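Long-range contacts in endo-pectate lyase (Erwinia chrysanthemi, PDB 3B4N), which probably depolymerises polygalacturonate and methyl-esterified pectins by endo-acting, calcium-dependent eliminative cleavage: residues K202-G208 / N232-K238; A68-T72 / G239-L243. All coordinates share one frame; numbering follows the deposited sequence.

Contact 1 pairs two successive rungs of the parallel beta-helix, and contact 2 sits at the corner that follows, where residues 68-72 of the N-terminal antiparallel beta-domain meet 239-243. Their centres are 14 Å apart, and strand 233-238 leads through Gly239 and Asn240 into strand 241-244. The contacts touch: Ile206 CG2 packs 3.7 Å from Phe241 CD1, and Gly208 CA lies 4.0 Å from Arg71 CB. Contact 1 is nearer the zinc sites, the side chain of Met204 being about 7 Å from that of His176. In contact 2, the Thr242 side chain is about 11 Å from those of the calcium-binding Ile192 and Asn213.

Contact 1 of 2, residues K202-G208 / N232-K238; sequences KTMTIVG and NSTTVVK
The carbonyl oxygen of Val236 is gripped by Ile206 N at 2.8 Å in an almost straight bond (175° at the hydrogen), and Thr205 CA, 3.4 Å from the same oxygen, adds a CA-H...O contact. Met204 O is held likewise, by Val236 N and by the CA-H of Thr235. These bonds belong to an unbroken parallel ladder in which the axes of strands 203-207 and 233-238 approach to 4.6 Å and diverge by 9°, Thr203 pairing with Thr234 and Val207 with Lys238. At the far end Gly208 N bonds to Lys238 O. Beyond the near end, the Lys202 chain bends at its second torsion and carries NZ back to Asn232 O, 2.9 Å away and in the carbonyl plane.

Thr203, Thr205, Val207, Thr234, Val236 and Lys238 occupy one face. There Thr205 lies alongside Val236, its OG1 3.7 Å from Val236 CB. With OG1 beside the backbone N (chi1 -57°) and CG2 therefore anti to it, Thr205 also offers its methyl to the extended aliphatic chain of Lys238, which slants across it with CE at 3.7 Å; Val207 CG2 flanks the same CE. On the reverse face Met204 and Thr235 point the same way. A bend at the last torsion brings Met204 CE to 3.9 Å from Thr235 CG2, while Thr235 OG1 accepts a bond from Asn199 ND2.

This reverse face is the inside of the right-handed parallel beta-helix: Ile206, Thr235 and Val237 pack on Leu226 of strand 224-228. Strand 181-189 continues the ladder beyond 203-207, as the backbone bonds of Thr205 to Cys182 and Ile184 attest, and strand 264-268 flanks 233-238 on its other side.

Contact 2 of 2, residues A68-T72 / G239-L243; sequences AETRT and GNFTL
Hydrogen bonds to two consecutive carbonyls dominate the meeting of Thr72 and Arg71 with Gly239 and Asn240. Asn240 O receives Thr72 OG1 at 2.8 Å and Thr242 OG1 at 2.9 Å, the hydroxyls reaching it from opposite faces of its carbonyl plane. Thr72 can do this because its OG1 stands between the backbone N and the carbonyl carbon (chi1 64°), which directs the hydroxyl at the corner. Arg71 N gives a backbone bond of 2.9 Å to Gly239 O; this donor lies well above the carbonyl plane, 44° out of it. A weak bond of 3.4 Å runs from Asn240 ND2 to Thr70 OG1.

Other bonds shape the loop from within. Thr70 OG1 donates along a lone pair of Thr72 O at 3.0 Å. Arg71 folds back through a bend at its second torsion, and NH1 bridges Ala68 O (2.9 Å) and Thr70 O (3.0 Å), both close to the guanidinium plane, so that the group is fixed in rotation while the guanidinium is directed to the loop's own carbonyls and not to 239-243.

Nonbonded contacts fill the remainder. Gly239 offers its CA-H to Glu69 O, Asn240 CB lies against Thr70 OG1, and Thr72 CG2 rests 3.4 Å from Asn240 O.

Gly239 and Asn240 both adopt left-handed backbone conformations, with positive phi, turning the chain sharply from strand 233-238 into 241-244. Asn240 OD1 bonds Thr272 OG1 on the adjacent strand 271-274. A two-residue corner carrying an asparagine in this conformation is consistent with the T2 turns of pectate-lyase parallel beta-helices, and here the loop 68-72 of the N-terminal beta-domain packs against that turn.

Contact 1 of 2, residues K202-G208 / N232-K238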
loop_
_atom_site.group_PDB
_atom_site.type_symbol
_atom_site.label_atom_id
_atom_site.label_comp_id
_atom_site.label_asym_id
_atom_site.label_seq_id
_atom_site.Cartn_x
_atom_site.Cartn_y
_atom_site.Cartn_z
ATOM N N LYS A 202 -7.279 2.878 15.616
ATOM C CA LYS A 202 -8.128 4.042 15.377
ATOM C C LYS A 202 -7.999 4.566 13.951
ATOM O O LYS A 202 -9.006 4.705 13.252
ATOM C CB LYS A 202 -7.793 5.152 16.384
ATOM C CG LYS A 202 -8.783 6.305 16.414
ATOM C CD LYS A 202 -10.160 5.872 16.898
ATOM C CE LYS A 202 -11.077 7.073 17.059
ATOM N NZ LYS A 202 -12.513 6.679 17.213
ATOM N N THR A 203 -6.779 4.892 13.535
ATOM C CA THR A 203 -6.536 5.344 12.166
ATOM C C THR A 203 -5.261 4.688 11.668
ATOM O O THR A 203 -4.209 4.819 12.293
ATOM C CB THR A 203 -6.345 6.874 12.042
ATOM O OG1 THR A 203 -7.494 7.553 12.552
ATOM C CG2 THR A 203 -6.202 7.260 10.572
ATOM N N MET A 204 -5.363 3.966 10.557
ATOM C CA MET A 204 -4.203 3.317 9.950
ATOM C C MET A 204 -3.974 4.003 8.599
ATOM O O MET A 204 -4.836 3.974 7.721
ATOM C CB MET A 204 -4.455 1.813 9.775
ATOM C CG MET A 204 -3.319 1.099 9.036
ATOM S SD MET A 204 -3.548 -0.688 8.935
ATOM C CE MET A 204 -4.615 -0.775 7.503
ATOM N N THR A 205 -2.815 4.631 8.448
ATOM C CA THR A 205 -2.490 5.362 7.229
ATOM C C THR A 205 -1.373 4.701 6.440
ATOM O O THR A 205 -0.309 4.420 6.994
ATOM C CB THR A 205 -2.054 6.803 7.572
ATOM O OG1 THR A 205 -3.098 7.448 8.308
ATOM C CG2 THR A 205 -1.760 7.606 6.308
ATOM N N ILE A 206 -1.629 4.438 5.157
ATOM C CA ILE A 206 -0.639 3.851 4.256
ATOM C C ILE A 206 -0.129 5.035 3.434
ATOM O O ILE A 206 -0.915 5.696 2.748
ATOM C CB ILE A 206 -1.276 2.825 3.291
ATOM C CG1 ILE A 206 -2.098 1.775 4.058
ATOM C CG2 ILE A 206 -0.185 2.169 2.456
ATOM C CD1 ILE A 206 -1.337 1.011 5.136
ATOM N N VAL A 207 1.171 5.308 3.519
ATOM C CA VAL A 207 1.797 6.430 2.803
ATOM C C VAL A 207 2.778 5.855 1.793
ATOM O O VAL A 207 3.891 5.447 2.144
ATOM C CB VAL A 207 2.549 7.377 3.778
ATOM C CG1 VAL A 207 3.093 8.588 3.015
ATOM C CG2 VAL A 207 1.609 7.852 4.877
ATOM N N GLY A 208 2.365 5.837 0.530
ATOM C CA GLY A 208 3.210 5.249 -0.487
ATOM C C GLY A 208 3.283 3.744 -0.282
ATOM O O GLY A 208 2.362 3.127 0.267
ATOM N N ASN A 232 -15.416 2.532 14.355
ATOM C CA ASN A 232 -15.249 3.965 14.619
ATOM C C ASN A 232 -13.801 4.278 14.261
ATOM O O ASN A 232 -13.114 5.024 14.962
ATOM C CB ASN A 232 -15.493 4.256 16.109
ATOM C CG ASN A 232 -16.798 3.665 16.614
ATOM O OD1 ASN A 232 -17.872 4.066 16.191
ATOM N ND2 ASN A 232 -16.702 2.699 17.514
ATOM N N SER A 233 -13.354 3.705 13.146
ATOM C CA SER A 233 -11.970 3.832 12.720
ATOM C C SER A 233 -11.831 4.025 11.222
ATOM O O SER A 233 -12.733 3.693 10.451
ATOM C CB SER A 233 -11.214 2.582 13.143
ATOM O OG SER A 233 -11.912 1.433 12.703
ATOM N N THR A 234 -10.660 4.499 10.817
ATOM C CA THR A 234 -10.404 4.822 9.424
ATOM C C THR A 234 -9.102 4.274 8.878
ATOM O O THR A 234 -8.092 4.260 9.580
ATOM C CB THR A 234 -10.317 6.358 9.263
ATOM O OG1 THR A 234 -11.447 6.962 9.908
ATOM C CG2 THR A 234 -10.285 6.770 7.791
ATOM N N THR A 235 -9.139 3.819 7.627
ATOM C CA THR A 235 -7.938 3.389 6.923
ATOM C C THR A 235 -7.757 4.455 5.840
ATOM O O THR A 235 -8.687 4.746 5.081
ATOM C CB THR A 235 -8.087 2.003 6.283
ATOM O OG1 THR A 235 -8.221 1.024 7.322
ATOM C CG2 THR A 235 -6.847 1.667 5.445
ATOM N N VAL A 236 -6.567 5.053 5.804
ATOM C CA VAL A 236 -6.238 6.118 4.858
ATOM C C VAL A 236 -5.163 5.624 3.892
ATOM O O VAL A 236 -4.195 4.999 4.315
ATOM C CB VAL A 236 -5.711 7.359 5.620
ATOM C CG1 VAL A 236 -5.398 8.500 4.646
ATOM C CG2 VAL A 236 -6.738 7.805 6.653
ATOM N N VAL A 237 -5.347 5.901 2.601
ATOM C CA VAL A 237 -4.391 5.489 1.577
ATOM C C VAL A 237 -3.994 6.698 0.743
ATOM O O VAL A 237 -4.834 7.295 0.061
ATOM C CB VAL A 237 -4.995 4.414 0.646
ATOM C CG1 VAL A 237 -3.966 4.007 -0.422
ATOM C CG2 VAL A 237 -5.436 3.196 1.464
ATOM N N LYS A 238 -2.716 7.058 0.804
ATOM C CA LYS A 238 -2.207 8.206 0.064
ATOM C C LYS A 238 -0.768 7.984 -0.385
ATOM O O LYS A 238 -0.229 6.893 -0.233
ATOM C CB LYS A 238 -2.317 9.475 0.918
ATOM C CG LYS A 238 -1.548 9.461 2.228
ATOM C CD LYS A 238 -1.932 10.696 3.029
ATOM C CE LYS A 238 -1.305 10.734 4.394
ATOM N NZ LYS A 238 -1.586 12.075 5.007
#

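Contact 2 of 2, residues A68-T72 / G239-L243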
loop_
_atom_site.group_PDB
_atom_site.type_symbol
_atom_site.label_atom_id
_atom_site.label_comp_id
_atom_site.label_asym_id
_atom_site.label_seq_id
_atom_site.Cartn_x
_atom_site.Cartn_y
_atom_site.Cartn_z
ATOM N N ALA A 68 4.564 16.925 -5.534
ATOM C CA ALA A 68 5.043 16.824 -4.163
ATOM C C ALA A 68 4.379 15.775 -3.292
ATOM O O ALA A 68 4.857 15.499 -2.188
ATOM C CB ALA A 68 4.899 18.189 -3.482
ATOM N N GLU A 69 3.297 15.189 -3.786
ATOM C CA GLU A 69 2.526 14.233 -2.998
ATOM C C GLU A 69 2.847 12.756 -3.179
ATOM O O GLU A 69 2.747 11.971 -2.234
ATOM C CB GLU A 69 1.035 14.474 -3.255
ATOM C CG GLU A 69 0.565 15.900 -2.897
ATOM C CD GLU A 69 0.910 16.959 -3.951
ATOM O OE1 GLU A 69 1.086 18.135 -3.576
ATOM O OE2 GLU A 69 0.990 16.633 -5.152
ATOM N N THR A 70 3.226 12.366 -4.386
ATOM C CA THR A 70 3.520 10.969 -4.618
ATOM C C THR A 70 4.747 10.493 -3.844
ATOM O O THR A 70 5.631 11.279 -3.497
ATOM C CB THR A 70 3.722 10.693 -6.129
ATOM O OG1 THR A 70 3.777 9.279 -6.335
ATOM C CG2 THR A 70 5.028 11.323 -6.646
ATOM N N ARG A 71 4.787 9.197 -3.553
ATOM C CA ARG A 71 5.933 8.616 -2.866
ATOM C C ARG A 71 6.386 7.371 -3.615
ATOM O O ARG A 71 7.167 6.569 -3.101
ATOM C CB ARG A 71 5.578 8.279 -1.413
ATOM C CG ARG A 71 5.345 9.523 -0.545
ATOM C CD ARG A 71 6.618 10.346 -0.363
ATOM N NE ARG A 71 6.409 11.465 0.561
ATOM C CZ ARG A 71 5.999 12.684 0.208
ATOM N NH1 ARG A 71 5.741 12.983 -1.061
ATOM N NH2 ARG A 71 5.837 13.614 1.136
ATOM N N THR A 72 5.883 7.216 -4.840
ATOM C CA THR A 72 6.254 6.075 -5.673
ATOM C C THR A 72 6.455 6.518 -7.121
ATOM O O THR A 72 5.988 7.579 -7.543
ATOM C CB THR A 72 5.170 4.965 -5.670
ATOM O OG1 THR A 72 3.972 5.475 -6.269
ATOM C CG2 THR A 72 4.882 4.468 -4.240
ATOM N N GLY A 239 -0.164 9.010 -0.970
ATOM C CA GLY A 239 1.215 8.890 -1.411
ATOM C C GLY A 239 1.401 7.987 -2.614
ATOM O O GLY A 239 2.515 7.566 -2.915
ATOM N N ASN A 240 0.304 7.700 -3.307
ATOM C CA ASN A 240 0.321 6.844 -4.479
ATOM C C ASN A 240 0.763 5.415 -4.214
ATOM O O ASN A 240 1.585 4.850 -4.944
ATOM C CB ASN A 240 1.160 7.467 -5.599
ATOM C CG ASN A 240 0.781 6.930 -6.971
ATOM O OD1 ASN A 240 -0.329 6.428 -7.172
ATOM N ND2 ASN A 240 1.694 7.048 -7.925
ATOM N N PHE A 241 0.207 4.847 -3.146
ATOM C CA PHE A 241 0.415 3.444 -2.782
ATOM C C PHE A 241 0.109 2.696 -4.081
ATOM O O PHE A 241 -0.929 2.921 -4.707
ATOM C CB PHE A 241 -0.598 3.091 -1.690
ATOM C CG PHE A 241 -0.609 1.643 -1.282
ATOM C CD1 PHE A 241 0.568 0.963 -0.986
ATOM C CD2 PHE A 241 -1.821 0.984 -1.106
ATOM C CE1 PHE A 241 0.541 -0.353 -0.513
ATOM C CE2 PHE A 241 -1.859 -0.338 -0.628
ATOM C CZ PHE A 241 -0.681 -0.997 -0.334
ATOM N N THR A 242 1.013 1.815 -4.487
ATOM C CA THR A 242 0.861 1.107 -5.750
ATOM C C THR A 242 0.734 -0.390 -5.613
ATOM O O THR A 242 1.519 -1.024 -4.911
ATOM C CB THR A 242 2.062 1.411 -6.653
ATOM O OG1 THR A 242 2.079 2.811 -6.935
ATOM C CG2 THR A 242 1.994 0.625 -7.965
ATOM N N LEU A 243 -0.263 -0.940 -6.298
ATOM C CA LEU A 243 -0.489 -2.376 -6.302
ATOM C C LEU A 243 0.005 -2.917 -7.630
ATOM O O LEU A 243 -0.308 -2.361 -8.686
ATOM C CB LEU A 243 -1.977 -2.707 -6.156
ATOM C CG LEU A 243 -2.685 -2.215 -4.891
ATOM C CD1 LEU A 243 -4.084 -2.784 -4.858
ATOM C CD2 LEU A 243 -1.909 -2.627 -3.651
#